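Local atomic coordinates of beta-fructofuranosidase (PDB entry 6NOB), a protein that probably hydrolyses terminal beta-fructofuranoside linkages, such as that of sucrose, as a bacterial member of glycoside hydrolase family 32. Residues N157-H162 against L174-P180; E496-L502 against V627-N633; V338-T342 against A371-E375. All coordinates share one frame; numbering follows the deposited sequence.

Interaction 1: residues N157-H162 against L174-P180; sequences NMHWGH and LPVFLEP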
ATOM      1  N   ASN A 157      14.346   4.449   7.002  1.00 37.41           N
ATOM      2  CA  ASN A 157      15.066   3.779   5.925  1.00 28.66           C
ATOM      3  C   ASN A 157      14.341   2.503   5.512  1.00 39.31           C
ATOM      4  O   ASN A 157      14.010   1.657   6.349  1.00 39.17           O
ATOM      5  CB  ASN A 157      16.497   3.468   6.362  1.00 33.22           C
ATOM      6  CG  ASN A 157      17.356   4.718   6.478  1.00 37.34           C
ATOM      7  OD1 ASN A 157      17.365   5.567   5.585  1.00 36.53           O
ATOM      8  ND2 ASN A 157      18.084   4.836   7.585  1.00 29.49           N
ATOM      9  N   MET A 158      14.099   2.372   4.212  1.00 36.14           N
ATOM     10  CA  MET A 158      13.057   1.489   3.711  1.00 37.47           C
ATOM     11  C   MET A 158      13.570   0.075   3.472  1.00 41.95           C
ATOM     12  O   MET A 158      14.597  -0.125   2.813  1.00 38.35           O
ATOM     13  CB  MET A 158      12.462   2.064   2.425  1.00 32.25           C
ATOM     14  CG  MET A 158      11.309   3.017   2.682  1.00 35.50           C
ATOM     15  SD  MET A 158       9.879   2.151   3.360  1.00 41.50           S
ATOM     16  CE  MET A 158       9.923   2.622   5.085  1.00 27.99           C
ATOM     17  N   HIS A 159      12.844  -0.898   4.021  1.00 37.69           N
ATOM     18  CA  HIS A 159      13.001  -2.321   3.761  1.00 34.07           C
ATOM     19  C   HIS A 159      11.830  -2.804   2.911  1.00 34.51           C
ATOM     20  O   HIS A 159      10.863  -2.078   2.669  1.00 34.57           O
ATOM     21  CB  HIS A 159      13.050  -3.132   5.062  1.00 34.72           C
ATOM     22  CG  HIS A 159      14.064  -2.663   6.058  1.00 37.10           C
ATOM     23  ND1 HIS A 159      14.135  -1.359   6.501  1.00 36.53           N
ATOM     24  CD2 HIS A 159      15.026  -3.341   6.729  1.00 37.63           C
ATOM     25  CE1 HIS A 159      15.111  -1.250   7.385  1.00 40.83           C
ATOM     26  NE2 HIS A 159      15.666  -2.439   7.542  1.00 38.96           N
ATOM     27  N   TRP A 160      11.908  -4.063   2.488  1.00 35.18           N
ATOM     28  CA  TRP A 160      10.791  -4.755   1.854  1.00 35.42           C
ATOM     29  C   TRP A 160      10.324  -5.868   2.784  1.00 38.91           C
ATOM     30  O   TRP A 160      11.069  -6.820   3.044  1.00 42.44           O
ATOM     31  CB  TRP A 160      11.189  -5.327   0.496  1.00 38.03           C
ATOM     32  CG  TRP A 160      11.053  -4.373  -0.647  1.00 38.29           C
ATOM     33  CD1 TRP A 160      11.352  -3.042  -0.649  1.00 32.96           C
ATOM     34  CD2 TRP A 160      10.588  -4.682  -1.965  1.00 32.67           C
ATOM     35  NE1 TRP A 160      11.105  -2.505  -1.888  1.00 33.05           N
ATOM     36  CE2 TRP A 160      10.633  -3.492  -2.714  1.00 31.49           C
ATOM     37  CE3 TRP A 160      10.137  -5.852  -2.583  1.00 34.36           C
ATOM     38  CZ2 TRP A 160      10.242  -3.436  -4.050  1.00 36.12           C
ATOM     39  CZ3 TRP A 160       9.747  -5.794  -3.907  1.00 33.85           C
ATOM     40  CH2 TRP A 160       9.803  -4.597  -4.628  1.00 35.28           C
ATOM     41  N   GLY A 161       9.098  -5.745   3.290  1.00 40.67           N
ATOM     42  CA  GLY A 161       8.445  -6.867   3.928  1.00 35.97           C
ATOM     43  C   GLY A 161       7.874  -7.820   2.896  1.00 36.13           C
ATOM     44  O   GLY A 161       7.818  -7.522   1.704  1.00 35.37           O
ATOM     45  N   HIS A 162       7.439  -8.990   3.360  1.00 33.50           N
ATOM     46  CA  HIS A 162       7.011 -10.031   2.433  1.00 31.49           C
ATOM     47  C   HIS A 162       5.984 -10.938   3.093  1.00 38.84           C
ATOM     48  O   HIS A 162       6.196 -11.414   4.213  1.00 40.73           O
ATOM     49  CB  HIS A 162       8.217 -10.849   1.950  1.00 32.36           C
ATOM     50  CG  HIS A 162       7.914 -11.764   0.803  1.00 37.55           C
ATOM     51  ND1 HIS A 162       8.774 -12.765   0.405  1.00 39.47           N
ATOM     52  CD2 HIS A 162       6.848 -11.832  -0.028  1.00 38.27           C
ATOM     53  CE1 HIS A 162       8.251 -13.408  -0.624  1.00 39.52           C
ATOM     54  NE2 HIS A 162       7.083 -12.861  -0.906  1.00 37.03           N
ATOM     55  N   LEU A 174       6.519 -13.869   5.809  1.00 39.82           N
ATOM     56  CA  LEU A 174       7.792 -14.385   5.319  1.00 42.01           C
ATOM     57  C   LEU A 174       8.938 -13.519   5.842  1.00 43.65           C
ATOM     58  O   LEU A 174       8.680 -12.467   6.439  1.00 35.22           O
ATOM     59  CB  LEU A 174       7.772 -14.432   3.789  1.00 37.85           C
ATOM     60  CG  LEU A 174       6.855 -15.515   3.219  1.00 39.20           C
ATOM     61  CD1 LEU A 174       6.903 -15.518   1.702  1.00 29.62           C
ATOM     62  CD2 LEU A 174       7.227 -16.883   3.783  1.00 34.26           C
ATOM     63  N   PRO A 175      10.200 -13.916   5.672  1.00 42.63           N
ATOM     64  CA  PRO A 175      11.301 -13.075   6.158  1.00 41.71           C
ATOM     65  C   PRO A 175      11.411 -11.767   5.386  1.00 42.68           C
ATOM     66  O   PRO A 175      10.929 -11.626   4.259  1.00 39.91           O
ATOM     67  CB  PRO A 175      12.545 -13.945   5.934  1.00 42.01           C
ATOM     68  CG  PRO A 175      12.031 -15.330   5.865  1.00 43.78           C
ATOM     69  CD  PRO A 175      10.692 -15.226   5.207  1.00 42.18           C
ATOM     70  N   VAL A 176      12.071 -10.796   6.027  1.00 39.43           N
ATOM     71  CA  VAL A 176      12.337  -9.512   5.386  1.00 38.95           C
ATOM     72  C   VAL A 176      13.118  -9.744   4.102  1.00 39.14           C
ATOM     73  O   VAL A 176      14.104 -10.493   4.077  1.00 39.63           O
ATOM     74  CB  VAL A 176      13.085  -8.579   6.349  1.00 42.52           C
ATOM     75  CG1 VAL A 176      13.657  -7.382   5.604  1.00 39.29           C
ATOM     76  CG2 VAL A 176      12.155  -8.120   7.461  1.00 45.31           C
ATOM     77  N   PHE A 177      12.677  -9.098   3.023  1.00 41.31           N
ATOM     78  CA  PHE A 177      13.125  -9.413   1.672  1.00 36.76           C
ATOM     79  C   PHE A 177      14.268  -8.523   1.192  1.00 35.58           C
ATOM     80  O   PHE A 177      15.313  -9.034   0.779  1.00 41.87           O
ATOM     81  CB  PHE A 177      11.938  -9.314   0.710  1.00 34.44           C
ATOM     82  CG  PHE A 177      12.247  -9.775  -0.677  1.00 35.18           C
ATOM     83  CD1 PHE A 177      12.456 -11.120  -0.939  1.00 32.66           C
ATOM     84  CD2 PHE A 177      12.324  -8.870  -1.721  1.00 28.99           C
ATOM     85  CE1 PHE A 177      12.742 -11.553  -2.216  1.00 34.63           C
ATOM     86  CE2 PHE A 177      12.607  -9.296  -3.001  1.00 32.43           C
ATOM     87  CZ  PHE A 177      12.816 -10.641  -3.249  1.00 35.13           C
ATOM     88  N   LEU A 178      14.086  -7.204   1.219  1.00 38.81           N
ATOM     89  CA  LEU A 178      15.129  -6.259   0.844  1.00 36.79           C
ATOM     90  C   LEU A 178      15.361  -5.283   1.989  1.00 41.65           C
ATOM     91  O   LEU A 178      14.490  -5.071   2.834  1.00 42.39           O
ATOM     92  CB  LEU A 178      14.773  -5.496  -0.438  1.00 34.28           C
ATOM     93  CG  LEU A 178      14.939  -6.275  -1.743  1.00 32.77           C
ATOM     94  CD1 LEU A 178      14.119  -5.636  -2.849  1.00 40.34           C
ATOM     95  CD2 LEU A 178      16.406  -6.355  -2.134  1.00 27.00           C
ATOM     96  N   GLU A 179      16.546  -4.688   2.005  1.00 42.35           N
ATOM     97  CA  GLU A 179      17.005  -3.876   3.123  1.00 39.35           C
ATOM     98  C   GLU A 179      17.692  -2.632   2.597  1.00 38.63           C
ATOM     99  O   GLU A 179      18.066  -2.568   1.419  1.00 40.91           O
ATOM    100  CB  GLU A 179      17.950  -4.687   4.020  1.00 33.89           C
ATOM    101  CG  GLU A 179      17.263  -5.874   4.672  1.00 29.71           C
ATOM    102  CD  GLU A 179      18.155  -6.633   5.626  1.00 37.60           C
ATOM    103  OE1 GLU A 179      19.282  -6.171   5.897  1.00 43.97           O
ATOM    104  OE2 GLU A 179      17.722  -7.700   6.108  1.00 44.12           O
ATOM    105  N   PRO A 180      17.862  -1.603   3.437  1.00 37.45           N
ATOM    106  CA  PRO A 180      18.526  -0.378   2.982  1.00 33.64           C
ATOM    107  C   PRO A 180      19.963  -0.639   2.565  1.00 34.31           C
ATOM    108  O   PRO A 180      20.597  -1.606   2.995  1.00 35.16           O
ATOM    109  CB  PRO A 180      18.472   0.539   4.212  1.00 32.72           C
ATOM    110  CG  PRO A 180      17.350   0.020   5.026  1.00 37.65           C
ATOM    111  CD  PRO A 180      17.351  -1.464   4.814  1.00 39.48           C
TER
HETATM  112  O   HOH W   1      10.802 -13.359   2.170  1.00 36.02           O
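Running antiparallel to the irregular chain 174-180, residues 157-162 are tied to it by three backbone hydrogen bonds: Trp160 N to Leu178 O and Phe177 N to Trp160 O, both 2.8 Å, and Leu174 N to His162 O, 2.9 Å. Phe177 and Leu178 both lie across from Trp160, a classic beta bulge whose extra residue lies in 174-180, set against strand 159-165 in a blade of the family 32 beta-propeller. The bulge sets two side chains against one indole. Leu178 CD1 sits over a face of the Trp160 five-membered ring, 4.0 Å from its centroid, while Phe177 CD2 reaches Trp160 CE3 obliquely; all three side chains point the same way, and Trp160 NE1 continues to Phe195 O in the neighbouring blade. At the end near Pro180 the contact is a CH-pi one: CD of that proline stands almost over the centre of the His159 imidazole, 3.3 Å from the centroid. His159 ND1 bonds weakly to Asn157 O and to Leu148 O. At the other end Leu174 CD1 covers a face of the His162 ring, 3.6 Å from its centroid. With CG anti to the backbone N (chi1 -169°), this imidazole lies alongside Leu174, stacks with Phe145 and bonds through NE2 to His143. In the plane of the ring, ND1 of His162 meets a water at 2.8 Å, and the same water donates to Pro175 O at 2.7 Å.

Interaction 2: residues E496-L502 against V627-N633; sequences ELLGERL and VDARALN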
ATOM      1  N   GLU A 496     -14.539 -15.308   1.821  1.00 39.18           N
ATOM      2  CA  GLU A 496     -13.836 -15.594   3.068  1.00 42.31           C
ATOM      3  C   GLU A 496     -14.287 -14.728   4.239  1.00 42.52           C
ATOM      4  O   GLU A 496     -14.262 -15.198   5.383  1.00 42.46           O
ATOM      5  CB  GLU A 496     -12.325 -15.429   2.871  1.00 42.78           C
ATOM      6  CG  GLU A 496     -11.722 -16.340   1.805  1.00 42.80           C
ATOM      7  CD  GLU A 496     -11.862 -17.816   2.136  1.00 48.39           C
ATOM      8  OE1 GLU A 496     -11.801 -18.174   3.332  1.00 47.42           O
ATOM      9  OE2 GLU A 496     -12.035 -18.621   1.197  1.00 47.40           O
ATOM     10  N   LEU A 497     -14.708 -13.483   3.994  1.00 43.79           N
ATOM     11  CA  LEU A 497     -14.915 -12.523   5.075  1.00 45.08           C
ATOM     12  C   LEU A 497     -16.366 -12.367   5.510  1.00 47.44           C
ATOM     13  O   LEU A 497     -16.605 -11.930   6.641  1.00 52.35           O
ATOM     14  CB  LEU A 497     -14.378 -11.143   4.676  1.00 37.88           C
ATOM     15  CG  LEU A 497     -12.864 -11.028   4.490  1.00 38.11           C
ATOM     16  CD1 LEU A 497     -12.456  -9.579   4.251  1.00 33.49           C
ATOM     17  CD2 LEU A 497     -12.133 -11.607   5.689  1.00 34.61           C
ATOM     18  N   LEU A 498     -17.332 -12.700   4.656  1.00 46.72           N
ATOM     19  CA  LEU A 498     -18.739 -12.515   4.997  1.00 46.04           C
ATOM     20  C   LEU A 498     -19.209 -13.641   5.914  1.00 46.87           C
ATOM     21  O   LEU A 498     -19.181 -14.818   5.539  1.00 52.29           O
ATOM     22  CB  LEU A 498     -19.602 -12.450   3.738  1.00 35.40           C
ATOM     23  CG  LEU A 498     -19.880 -11.058   3.171  1.00 44.71           C
ATOM     24  CD1 LEU A 498     -18.576 -10.331   2.885  1.00 38.36           C
ATOM     25  CD2 LEU A 498     -20.709 -11.185   1.912  1.00 42.64           C
ATOM     26  N   GLY A 499     -19.654 -13.269   7.108  1.00 47.71           N
ATOM     27  CA  GLY A 499     -20.087 -14.203   8.130  1.00 48.73           C
ATOM     28  C   GLY A 499     -21.597 -14.297   8.247  1.00 47.40           C
ATOM     29  O   GLY A 499     -22.338 -14.111   7.282  1.00 47.86           O
ATOM     30  N   GLU A 500     -22.053 -14.596   9.462  1.00 56.04           N
ATOM     31  CA  GLU A 500     -23.471 -14.813   9.717  1.00 60.53           C
ATOM     32  C   GLU A 500     -24.290 -13.560   9.400  1.00 57.68           C
ATOM     33  O   GLU A 500     -23.848 -12.425   9.601  1.00 60.63           O
ATOM     34  CB  GLU A 500     -23.697 -15.195  11.182  1.00 71.54           C
ATOM     35  CG  GLU A 500     -25.107 -15.713  11.476  1.00 91.10           C
ATOM     36  CD  GLU A 500     -25.337 -15.887  12.940  1.00103.75           C
ATOM     37  OE1 GLU A 500     -26.305 -16.584  13.321  1.00106.09           O
ATOM     38  OE2 GLU A 500     -24.544 -15.321  13.710  1.00106.68           O
ATOM     39  N   ARG A 501     -25.496 -13.781   8.889  1.00 57.53           N
ATOM     40  CA  ARG A 501     -26.455 -12.698   8.727  1.00 57.97           C
ATOM     41  C   ARG A 501     -26.786 -12.084  10.079  1.00 58.56           C
ATOM     42  O   ARG A 501     -26.780 -12.760  11.112  1.00 54.73           O
ATOM     43  CB  ARG A 501     -27.732 -13.210   8.052  1.00 60.92           C
ATOM     44  CG  ARG A 501     -27.686 -13.182   6.534  1.00 69.12           C
ATOM     45  CD  ARG A 501     -28.336 -11.914   5.998  1.00 73.76           C
ATOM     46  NE  ARG A 501     -28.843 -12.063   4.634  1.00 80.78           N
ATOM     47  CZ  ARG A 501     -29.777 -11.285   4.089  1.00 87.00           C
ATOM     48  NH1 ARG A 501     -30.315 -10.291   4.785  1.00 86.58           N
ATOM     49  NH2 ARG A 501     -30.171 -11.493   2.839  1.00 91.31           N
ATOM     50  N   LEU A 502     -27.033 -10.779  10.066  1.00 59.15           N
ATOM     51  CA  LEU A 502     -27.357 -10.012  11.258  1.00 56.59           C
ATOM     52  C   LEU A 502     -28.786  -9.506  11.151  1.00 52.93           C
ATOM     53  O   LEU A 502     -29.220  -9.053  10.084  1.00 51.82           O
ATOM     54  CB  LEU A 502     -26.386  -8.839  11.446  1.00 54.72           C
ATOM     55  CG  LEU A 502     -24.920  -9.234  11.631  1.00 55.43           C
ATOM     56  CD1 LEU A 502     -24.029  -8.002  11.657  1.00 51.45           C
ATOM     57  CD2 LEU A 502     -24.756 -10.065  12.894  1.00 44.46           C
ATOM     58  N   VAL A 627     -31.999  -4.746   2.909  1.00 51.69           N
ATOM     59  CA  VAL A 627     -30.812  -4.600   3.747  1.00 53.13           C
ATOM     60  C   VAL A 627     -30.234  -5.987   3.996  1.00 52.51           C
ATOM     61  O   VAL A 627     -30.911  -6.852   4.564  1.00 60.17           O
ATOM     62  CB  VAL A 627     -31.121  -3.900   5.084  1.00 51.19           C
ATOM     63  CG1 VAL A 627     -29.932  -4.006   6.028  1.00 45.57           C
ATOM     64  CG2 VAL A 627     -31.486  -2.441   4.852  1.00 48.91           C
ATOM     65  N   ASP A 628     -28.987  -6.198   3.577  1.00 48.56           N
ATOM     66  CA  ASP A 628     -28.269  -7.457   3.770  1.00 47.44           C
ATOM     67  C   ASP A 628     -27.035  -7.137   4.606  1.00 44.18           C
ATOM     68  O   ASP A 628     -26.032  -6.651   4.076  1.00 48.62           O
ATOM     69  CB  ASP A 628     -27.903  -8.086   2.424  1.00 48.70           C
ATOM     70  CG  ASP A 628     -27.041  -9.335   2.559  1.00 51.42           C
ATOM     71  OD1 ASP A 628     -26.891  -9.859   3.682  1.00 57.12           O
ATOM     72  OD2 ASP A 628     -26.517  -9.801   1.525  1.00 53.68           O
ATOM     73  N   ALA A 629     -27.110  -7.395   5.909  1.00 47.22           N
ATOM     74  CA  ALA A 629     -26.026  -7.107   6.838  1.00 45.58           C
ATOM     75  C   ALA A 629     -25.491  -8.410   7.409  1.00 47.55           C
ATOM     76  O   ALA A 629     -26.269  -9.296   7.780  1.00 43.72           O
ATOM     77  CB  ALA A 629     -26.493  -6.183   7.965  1.00 42.82           C
ATOM     78  N   ARG A 630     -24.164  -8.525   7.477  1.00 47.63           N
ATOM     79  CA  ARG A 630     -23.508  -9.740   7.937  1.00 48.25           C
ATOM     80  C   ARG A 630     -22.288  -9.381   8.771  1.00 47.49           C
ATOM     81  O   ARG A 630     -21.614  -8.379   8.515  1.00 45.94           O
ATOM     82  CB  ARG A 630     -23.074 -10.640   6.764  1.00 45.43           C
ATOM     83  CG  ARG A 630     -24.192 -11.019   5.805  1.00 54.26           C
ATOM     84  CD  ARG A 630     -23.693 -11.871   4.652  1.00 53.59           C
ATOM     85  NE  ARG A 630     -24.540 -11.703   3.474  1.00 56.09           N
ATOM     86  CZ  ARG A 630     -24.538 -12.515   2.421  1.00 53.80           C
ATOM     87  NH1 ARG A 630     -23.732 -13.568   2.388  1.00 42.48           N
ATOM     88  NH2 ARG A 630     -25.345 -12.271   1.399  1.00 55.01           N
ATOM     89  N   ALA A 631     -22.006 -10.219   9.765  1.00 47.85           N
ATOM     90  CA  ALA A 631     -20.790 -10.073  10.550  1.00 50.98           C
ATOM     91  C   ALA A 631     -19.564 -10.321   9.678  1.00 48.77           C
ATOM     92  O   ALA A 631     -19.583 -11.143   8.759  1.00 49.02           O
ATOM     93  CB  ALA A 631     -20.796 -11.044  11.731  1.00 40.59           C
ATOM     94  N   LEU A 632     -18.488  -9.596   9.972  1.00 41.09           N
ATOM     95  CA  LEU A 632     -17.248  -9.717   9.217  1.00 42.29           C
ATOM     96  C   LEU A 632     -16.285 -10.633   9.961  1.00 46.89           C
ATOM     97  O   LEU A 632     -16.072 -10.472  11.167  1.00 49.80           O
ATOM     98  CB  LEU A 632     -16.611  -8.344   8.984  1.00 40.19           C
ATOM     99  CG  LEU A 632     -15.596  -8.242   7.841  1.00 37.72           C
ATOM    100  CD1 LEU A 632     -16.295  -8.334   6.493  1.00 39.35           C
ATOM    101  CD2 LEU A 632     -14.807  -6.952   7.939  1.00 35.66           C
ATOM    102  N   ASN A 633     -15.713 -11.594   9.241  1.00 43.07           N
ATOM    103  CA  ASN A 633     -14.746 -12.506   9.830  1.00 44.66           C
ATOM    104  C   ASN A 633     -13.393 -11.817  10.005  1.00 47.82           C
ATOM    105  O   ASN A 633     -13.120 -10.758   9.434  1.00 45.66           O
ATOM    106  CB  ASN A 633     -14.566 -13.746   8.956  1.00 43.54           C
ATOM    107  CG  ASN A 633     -15.817 -14.592   8.872  1.00 46.34           C
ATOM    108  OD1 ASN A 633     -16.547 -14.748   9.850  1.00 46.47           O
ATOM    109  ND2 ASN A 633     -16.070 -15.149   7.694  1.00 45.23           N
TER
HETATM  110  O   HOH W   2     -29.281  -8.895   7.211  1.00 52.38           O
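A beta bulge separates two non-hydrogen-bonded antiparallel pairs, Leu498 with Leu632 and Arg501 with Arg630, the register slipping by one residue between them. Gly499 N bonds to Ala631 O (2.7 Å) and Ala631 N to Glu500 O (2.9 Å), while Leu502 N bonds to Ala629 O beyond the corner at Glu500. Where helix 491-497 ends, Asn633 takes two consecutive carbonyls: its N bonds to Leu497 O, and its ND2, with the acceptor in the amide plane, to Glu496 O at 2.9 Å. Strand 498-501 is an outermost strand of a sheet in the C-terminal beta-sandwich that follows the propeller in family 32 enzymes, with strand 624-632 passing the pairing inward to strand 519-526. The side chains of Arg501, Asp628 and Arg630 form a salt-bridge network. Arg630 grips the carboxylate side-on, NE to Asp628 OD1 at 3.0 Å and NH2 to Asp628 OD2 at 2.7 Å, nearly in its own plane. Arg501, bent at chi2 (-96°), instead lays a guanidinium face over Asp628 OD1, 3.1 Å from its NE, so charge alone joins them. A leucine in place of Arg630 removes both in-plane donors and would probably leave the Asp628 carboxylate freer to turn beneath Arg501. Leu498 CD2 covers a face of the Arg630 guanidinium, 3.9 Å from its NH1.

Interaction 3: residues V338-T342 against A371-E375; sequences VPAMT and ARTYE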
ATOM      1  N   VAL A 338       5.643  19.664 -14.417  1.00 41.81           N
ATOM      2  CA  VAL A 338       4.334  19.018 -14.446  1.00 46.36           C
ATOM      3  C   VAL A 338       4.550  17.537 -14.153  1.00 42.05           C
ATOM      4  O   VAL A 338       5.528  16.950 -14.641  1.00 39.69           O
ATOM      5  CB  VAL A 338       3.631  19.238 -15.798  1.00 48.06           C
ATOM      6  CG1 VAL A 338       4.559  18.862 -16.953  1.00 45.59           C
ATOM      7  CG2 VAL A 338       2.324  18.458 -15.876  1.00 41.65           C
ATOM      8  N   PRO A 339       3.700  16.900 -13.347  1.00 39.67           N
ATOM      9  CA  PRO A 339       3.860  15.462 -13.103  1.00 36.71           C
ATOM     10  C   PRO A 339       3.766  14.673 -14.400  1.00 39.25           C
ATOM     11  O   PRO A 339       2.898  14.923 -15.238  1.00 43.25           O
ATOM     12  CB  PRO A 339       2.702  15.133 -12.156  1.00 41.30           C
ATOM     13  CG  PRO A 339       2.388  16.438 -11.482  1.00 39.38           C
ATOM     14  CD  PRO A 339       2.633  17.491 -12.520  1.00 36.89           C
ATOM     15  N   ALA A 340       4.677  13.713 -14.563  1.00 33.53           N
ATOM     16  CA  ALA A 340       4.746  12.928 -15.786  1.00 36.73           C
ATOM     17  C   ALA A 340       5.066  11.475 -15.474  1.00 44.85           C
ATOM     18  O   ALA A 340       5.820  11.180 -14.541  1.00 40.95           O
ATOM     19  CB  ALA A 340       5.799  13.489 -16.750  1.00 32.98           C
ATOM     20  N   MET A 341       4.487  10.575 -16.264  1.00 41.14           N
ATOM     21  CA  MET A 341       4.826   9.155 -16.239  1.00 38.54           C
ATOM     22  C   MET A 341       5.799   8.899 -17.378  1.00 36.77           C
ATOM     23  O   MET A 341       5.400   8.804 -18.541  1.00 43.67           O
ATOM     24  CB  MET A 341       3.583   8.287 -16.377  1.00 38.78           C
ATOM     25  CG  MET A 341       2.736   8.215 -15.139  1.00 42.51           C
ATOM     26  SD  MET A 341       1.461   6.963 -15.319  1.00 44.89           S
ATOM     27  CE  MET A 341       0.405   7.399 -13.941  1.00 40.46           C
ATOM     28  N   THR A 342       7.078   8.790 -17.045  1.00 36.80           N
ATOM     29  CA  THR A 342       8.096   8.540 -18.051  1.00 38.24           C
ATOM     30  C   THR A 342       8.126   7.060 -18.406  1.00 33.83           C
ATOM     31  O   THR A 342       8.241   6.201 -17.525  1.00 32.57           O
ATOM     32  CB  THR A 342       9.459   9.015 -17.552  1.00 37.30           C
ATOM     33  OG1 THR A 342       9.571   8.758 -16.146  1.00 35.51           O
ATOM     34  CG2 THR A 342       9.620  10.506 -17.816  1.00 31.87           C
ATOM     35  N   ALA A 371       0.637  19.997  -8.804  1.00 36.58           N
ATOM     36  CA  ALA A 371       1.149  18.909  -7.985  1.00 32.83           C
ATOM     37  C   ALA A 371       2.646  18.743  -8.224  1.00 31.14           C
ATOM     38  O   ALA A 371       3.148  18.971  -9.329  1.00 35.15           O
ATOM     39  CB  ALA A 371       0.412  17.604  -8.294  1.00 29.08           C
ATOM     40  N   ARG A 372       3.364  18.350  -7.168  1.00 29.33           N
ATOM     41  CA  ARG A 372       4.821  18.282  -7.251  1.00 34.26           C
ATOM     42  C   ARG A 372       5.272  17.240  -8.266  1.00 36.83           C
ATOM     43  O   ARG A 372       6.074  17.534  -9.161  1.00 43.02           O
ATOM     44  CB  ARG A 372       5.424  17.971  -5.883  1.00 35.77           C
ATOM     45  CG  ARG A 372       6.932  17.767  -5.947  1.00 36.75           C
ATOM     46  CD  ARG A 372       7.478  17.085  -4.711  1.00 33.18           C
ATOM     47  NE  ARG A 372       8.920  16.881  -4.811  1.00 33.56           N
ATOM     48  CZ  ARG A 372       9.825  17.733  -4.340  1.00 41.01           C
ATOM     49  NH1 ARG A 372       9.432  18.845  -3.734  1.00 28.65           N
ATOM     50  NH2 ARG A 372      11.118  17.474  -4.475  1.00 37.64           N
ATOM     51  N   THR A 373       4.770  16.015  -8.141  1.00 34.95           N
ATOM     52  CA  THR A 373       5.250  14.898  -8.943  1.00 31.20           C
ATOM     53  C   THR A 373       4.307  13.721  -8.735  1.00 35.77           C
ATOM     54  O   THR A 373       3.423  13.751  -7.874  1.00 39.77           O
ATOM     55  CB  THR A 373       6.690  14.524  -8.568  1.00 31.80           C
ATOM     56  OG1 THR A 373       7.224  13.609  -9.534  1.00 34.06           O
ATOM     57  CG2 THR A 373       6.739  13.888  -7.187  1.00 29.77           C
ATOM     58  N   TYR A 374       4.501  12.687  -9.547  1.00 37.94           N
ATOM     59  CA  TYR A 374       3.743  11.456  -9.411  1.00 34.56           C
ATOM     60  C   TYR A 374       4.370  10.557  -8.351  1.00 33.41           C
ATOM     61  O   TYR A 374       5.552  10.671  -8.019  1.00 37.67           O
ATOM     62  CB  TYR A 374       3.689  10.701 -10.740  1.00 28.80           C
ATOM     63  CG  TYR A 374       2.508  11.026 -11.622  1.00 32.43           C
ATOM     64  CD1 TYR A 374       1.205  10.899 -11.155  1.00 33.58           C
ATOM     65  CD2 TYR A 374       2.696  11.438 -12.935  1.00 31.73           C
ATOM     66  CE1 TYR A 374       0.124  11.188 -11.971  1.00 35.30           C
ATOM     67  CE2 TYR A 374       1.622  11.728 -13.757  1.00 31.14           C
ATOM     68  CZ  TYR A 374       0.340  11.598 -13.271  1.00 32.11           C
ATOM     69  OH  TYR A 374      -0.728  11.888 -14.090  1.00 35.25           O
ATOM     70  N   GLU A 375       3.554   9.648  -7.825  1.00 30.87           N
ATOM     71  CA  GLU A 375       4.027   8.546  -7.005  1.00 34.34           C
ATOM     72  C   GLU A 375       3.228   7.300  -7.363  1.00 36.98           C
ATOM     73  O   GLU A 375       2.028   7.384  -7.639  1.00 33.90           O
ATOM     74  CB  GLU A 375       3.904   8.855  -5.504  1.00 40.19           C
ATOM     75  CG  GLU A 375       5.048   9.708  -4.963  1.00 45.94           C
ATOM     76  CD  GLU A 375       5.123   9.714  -3.447  1.00 49.85           C
ATOM     77  OE1 GLU A 375       4.070   9.870  -2.795  1.00 52.33           O
ATOM     78  OE2 GLU A 375       6.242   9.566  -2.908  1.00 51.21           O
TER
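The Tyr374 ring is sandwiched between Pro339 and Met341, two residues of one strand that approach its opposite faces. Pro339 CB makes a CH-pi contact 4.0 Å from the ring centroid, displaced toward the rim. On the other face lies the Met341 methyl CE, and SD of the same methionine stands above the ring 5.2 Å from the centroid, a distant Met-aromatic contact. The arrangement joins two neighbouring blades of the family 32 beta-propeller: Pro339 and Met341 belong to strand 337-347, inside one antiparallel blade, whereas Tyr374 begins the short strand 374-375 of the next. The segments run almost in the same direction, 19° apart, yet no hydrogen bond crosses between them; van der Waals packing, of side chains and of backbone on the ring, does the joining. Extended beyond CG (chi2 -171°), Met341 lies across that one face, crossing the tyrosine at about a right angle; its CG also touches Tyr374 CD2 at 3.9 Å. Between the two flanking residues the backbone itself closes on the ring, with Ala340 CA at the edge in the ring plane. The hydroxyl of this buried tyrosine is satisfied within its own blade by a hydrogen bond with the Tyr408 hydroxyl. Farther back, before strand 374-375, Pro339 turns CG to Ala371, packing against CB at 3.9 Å. The same Pro339 CG lies closer still to the Ala371 carbonyl oxygen, at 3.4 Å.

Along the chain the contacts come in series: interaction 1, then interaction 3, then interaction 2. The first two belong to the propeller. Interaction 1 fastens the loop after strand 172-173 to strand 159-165 of one blade, and interaction 3 bridges two other blades; their centres are about 26 Å apart, with nearest atoms about 10 Å from each other. Interaction 2 lies in the C-terminal sandwich, its centre about 35 Å from that of interaction 1 and about 41 Å from that of interaction 3, with which it brackets the chain's centre. None touches another and no sheet is shared, so each belongs to a different part of this propeller-and-sandwich enzyme, which also carries an N-terminal beta region.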